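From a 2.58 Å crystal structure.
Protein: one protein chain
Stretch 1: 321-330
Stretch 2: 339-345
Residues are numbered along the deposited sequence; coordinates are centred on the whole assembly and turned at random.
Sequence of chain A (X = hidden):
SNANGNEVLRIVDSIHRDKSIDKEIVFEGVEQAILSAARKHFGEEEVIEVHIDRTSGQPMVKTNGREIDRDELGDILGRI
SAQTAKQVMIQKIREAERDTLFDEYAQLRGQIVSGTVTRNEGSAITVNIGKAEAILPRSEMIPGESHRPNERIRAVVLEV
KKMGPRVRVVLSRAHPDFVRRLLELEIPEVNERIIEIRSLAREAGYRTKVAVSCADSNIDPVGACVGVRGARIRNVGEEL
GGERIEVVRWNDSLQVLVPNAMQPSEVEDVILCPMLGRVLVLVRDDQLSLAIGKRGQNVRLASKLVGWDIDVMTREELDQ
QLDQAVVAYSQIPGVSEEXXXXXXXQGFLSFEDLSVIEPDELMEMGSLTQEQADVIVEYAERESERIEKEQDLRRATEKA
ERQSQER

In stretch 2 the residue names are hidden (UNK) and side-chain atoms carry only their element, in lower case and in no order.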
# COMPACT_ATOMS: atom_id res chain seq x y z
N GLN A 321 -25.36 23.82 -13.07
CA GLN A 321 -25.29 23.02 -11.86
C GLN A 321 -25.55 23.87 -10.62
O GLN A 321 -26.16 23.41 -9.65
CB GLN A 321 -23.92 22.34 -11.74
CG GLN A 321 -23.95 21.02 -10.99
CD GLN A 321 -24.41 19.87 -11.87
OE1 GLN A 321 -24.27 19.91 -13.09
NE2 GLN A 321 -24.96 18.83 -11.24
N LEU A 322 -25.10 25.12 -10.66
CA LEU A 322 -25.28 26.04 -9.54
C LEU A 322 -26.74 26.44 -9.38
O LEU A 322 -27.25 26.55 -8.26
CB LEU A 322 -24.42 27.30 -9.72
CG LEU A 322 -22.91 27.11 -9.94
CD1 LEU A 322 -22.23 28.45 -10.15
CD2 LEU A 322 -22.27 26.35 -8.79
N ASP A 323 -27.42 26.65 -10.50
CA ASP A 323 -28.82 27.06 -10.49
C ASP A 323 -29.74 25.97 -9.96
O ASP A 323 -30.64 26.23 -9.17
CB ASP A 323 -29.27 27.47 -11.90
CG ASP A 323 -28.59 28.73 -12.39
OD1 ASP A 323 -28.33 29.63 -11.56
OD2 ASP A 323 -28.32 28.83 -13.60
N GLN A 324 -29.49 24.73 -10.40
CA GLN A 324 -30.32 23.60 -10.00
C GLN A 324 -30.07 23.21 -8.54
O GLN A 324 -30.98 22.74 -7.86
CB GLN A 324 -30.07 22.41 -10.91
CG GLN A 324 -30.47 22.65 -12.36
CD GLN A 324 -30.16 21.46 -13.25
OE1 GLN A 324 -29.78 20.39 -12.77
NE2 GLN A 324 -30.32 21.64 -14.56
N ALA A 325 -28.84 23.39 -8.08
CA ALA A 325 -28.46 23.02 -6.72
C ALA A 325 -29.17 23.88 -5.68
O ALA A 325 -29.52 23.40 -4.60
CB ALA A 325 -26.96 23.10 -6.55
N VAL A 326 -29.39 25.15 -6.01
CA VAL A 326 -30.09 26.06 -5.11
C VAL A 326 -31.56 25.69 -5.00
O VAL A 326 -32.12 25.64 -3.90
CB VAL A 326 -29.96 27.53 -5.58
CG1 VAL A 326 -30.77 28.45 -4.67
CG2 VAL A 326 -28.51 27.95 -5.61
N VAL A 327 -32.19 25.43 -6.14
CA VAL A 327 -33.60 25.05 -6.18
C VAL A 327 -33.81 23.70 -5.49
O VAL A 327 -34.80 23.51 -4.79
CB VAL A 327 -34.12 24.97 -7.63
CG1 VAL A 327 -35.60 24.61 -7.65
CG2 VAL A 327 -33.88 26.29 -8.35
N ALA A 328 -32.87 22.78 -5.69
CA ALA A 328 -32.96 21.46 -5.09
C ALA A 328 -32.83 21.52 -3.57
O ALA A 328 -33.60 20.89 -2.85
CB ALA A 328 -31.89 20.55 -5.67
N TYR A 329 -31.86 22.30 -3.09
CA TYR A 329 -31.62 22.42 -1.65
C TYR A 329 -32.75 23.17 -0.95
O TYR A 329 -33.01 22.95 0.23
CB TYR A 329 -30.29 23.13 -1.39
CG TYR A 329 -29.07 22.29 -1.71
CD1 TYR A 329 -29.17 20.91 -1.83
CD2 TYR A 329 -27.82 22.88 -1.87
CE1 TYR A 329 -28.05 20.14 -2.11
CE2 TYR A 329 -26.71 22.12 -2.16
CZ TYR A 329 -26.83 20.75 -2.27
OH TYR A 329 -25.72 19.99 -2.55
N SER A 330 -33.43 24.05 -1.69
CA SER A 330 -34.52 24.84 -1.13
C SER A 330 -35.75 23.99 -0.84
O SER A 330 -36.60 24.37 -0.04
CB SER A 330 -34.88 25.98 -2.08
OG SER A 330 -33.78 26.84 -2.29
N UNK A 339 -29.12 30.08 2.85
CA UNK A 339 -28.29 28.95 3.24
C UNK A 339 -28.02 28.03 2.05
O UNK A 339 -26.93 27.48 1.92
c UNK A 339 -28.94 28.17 4.38
c UNK A 339 -26.78 27.22 5.24
c UNK A 339 -28.21 26.90 4.83
c UNK A 339 -28.96 26.21 5.95
N UNK A 340 -29.03 27.87 1.20
CA UNK A 340 -28.90 27.05 0.01
C UNK A 340 -27.84 27.62 -0.92
O UNK A 340 -27.02 26.89 -1.47
c UNK A 340 -30.24 26.94 -0.72
N UNK A 341 -27.85 28.94 -1.09
CA UNK A 341 -26.85 29.62 -1.91
C UNK A 341 -25.47 29.54 -1.28
O UNK A 341 -24.46 29.51 -1.99
c UNK A 341 -28.40 31.28 -3.10
c UNK A 341 -28.78 32.73 -3.27
o UNK A 341 -29.68 33.03 -4.08
o UNK A 341 -28.18 33.59 -2.58
c UNK A 341 -27.24 31.08 -2.14
N UNK A 342 -25.43 29.51 0.05
CA UNK A 342 -24.17 29.39 0.77
C UNK A 342 -23.50 28.05 0.53
O UNK A 342 -22.29 27.98 0.36
N UNK A 343 -24.31 27.00 0.52
CA UNK A 343 -23.81 25.65 0.27
C UNK A 343 -23.25 25.52 -1.14
O UNK A 343 -22.17 24.97 -1.35
c UNK A 343 -24.34 23.74 2.77
c UNK A 343 -25.41 24.42 1.93
c UNK A 343 -26.69 23.62 1.95
c UNK A 343 -24.92 24.62 0.50
N UNK A 344 -24.01 26.03 -2.11
CA UNK A 344 -23.63 25.96 -3.51
C UNK A 344 -22.36 26.76 -3.78
O UNK A 344 -21.50 26.35 -4.57
c UNK A 344 -24.77 26.47 -4.42
c UNK A 344 -24.36 26.41 -5.88
c UNK A 344 -26.03 25.65 -4.19
N UNK A 345 -22.24 27.90 -3.11
CA UNK A 345 -21.07 28.76 -3.26
C UNK A 345 -19.81 28.09 -2.71
O UNK A 345 -18.69 28.43 -3.10
c UNK A 345 -21.30 30.10 -2.57
o UNK A 345 -21.39 29.94 -1.17

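Position 339 carries four side-chain carbons, a chain that forks at its second atom, with no heteroatom. It does not reach stretch 1 and is nonetheless buried, so its packing lies elsewhere in the structure. A fork at the second carbon makes it leucine, Leu339.

Position 340 has a single side-chain carbon, and it points toward the other helix. That CB lies 3.9 Å from Val326 O, 3.9 Å from Tyr329 CB and 3.9 Å from Ser330 OG, and 4.3 Å from Val326 CG1. One carbon and nothing more is alanine, Ala340. Its small side chain suits the tightest point of the register, where its CA comes 5.3 Å from the CA of Val326. The nearby polar atoms are already paired: Ser330 OG donates to Val326 O at 2.6 Å, inside its own helix, so the methyl group rests against a hydroxyl and a carbonyl that have found each other.

Position 341 shows three carbons in an unbranched chain, the third bearing two oxygens; the second of these carbons lies 4.0 Å from Val326 CG1. A carboxylate at the end of two methylenes is glutamate, Glu341. Its direction is sideways and the residue is exposed. The aliphatic part makes the contact, through CG, while the carboxylate oxygens extend beyond it. A charged residue can thus border an apolar patch by lending it a methylene.

Position 342 has no side-chain atoms at all and does not touch stretch 1. It is glycine, Gly342. An ideal CB would have room as far as that stretch is concerned; this contact therefore does not explain the absence of a side chain.

Position 343 again has four carbons with the fork at the second, and one branch tip approaches the ring of Tyr329. This is leucine, Leu343, buried and directed toward stretch 1, with Leu343 CD1 4.1 Å from Tyr329 CD2.

Position 344 has three carbons, the first carrying the other two. One outer carbon touches Leu322, and the other lies against Ala325, Val326 and the ring of Tyr329. Branching at the first carbon with no oxygen gives valine, Val344, in the t rotamer. Val344 CG1 meets Leu322 CD2 at 3.6 Å. Val344 CG2 lies 3.6 Å from Ala325 CB, 3.7 Å from Val326 CG2 and 4.0 Å from Tyr329 CD2.

Position 345 has one carbon followed by one oxygen and points away from stretch 1, which it does not touch. The pattern is that of serine, Ser345, whose OG donates to Gly342 O at 2.6 Å within its own helix.

The contact works by shape, without a hydrogen bond across it. The helix axes approach to 8.6 Å at 139° between their N-to-C directions, nearer antiparallel than parallel. Ala340 and Val344, one helical turn apart, supply most of what stretch 2 buries: the alanine fits the close passage, and the valine is a knob in the hole formed by Leu322, Ala325, Val326 and Tyr329. The rule to read here is spacing by size, with a methyl where backbones crowd and a branched side chain where the CA atoms of Leu322 and Val344 stand 6.3 Å apart.

Stretch 2, residues 339-345: LAEGLVS
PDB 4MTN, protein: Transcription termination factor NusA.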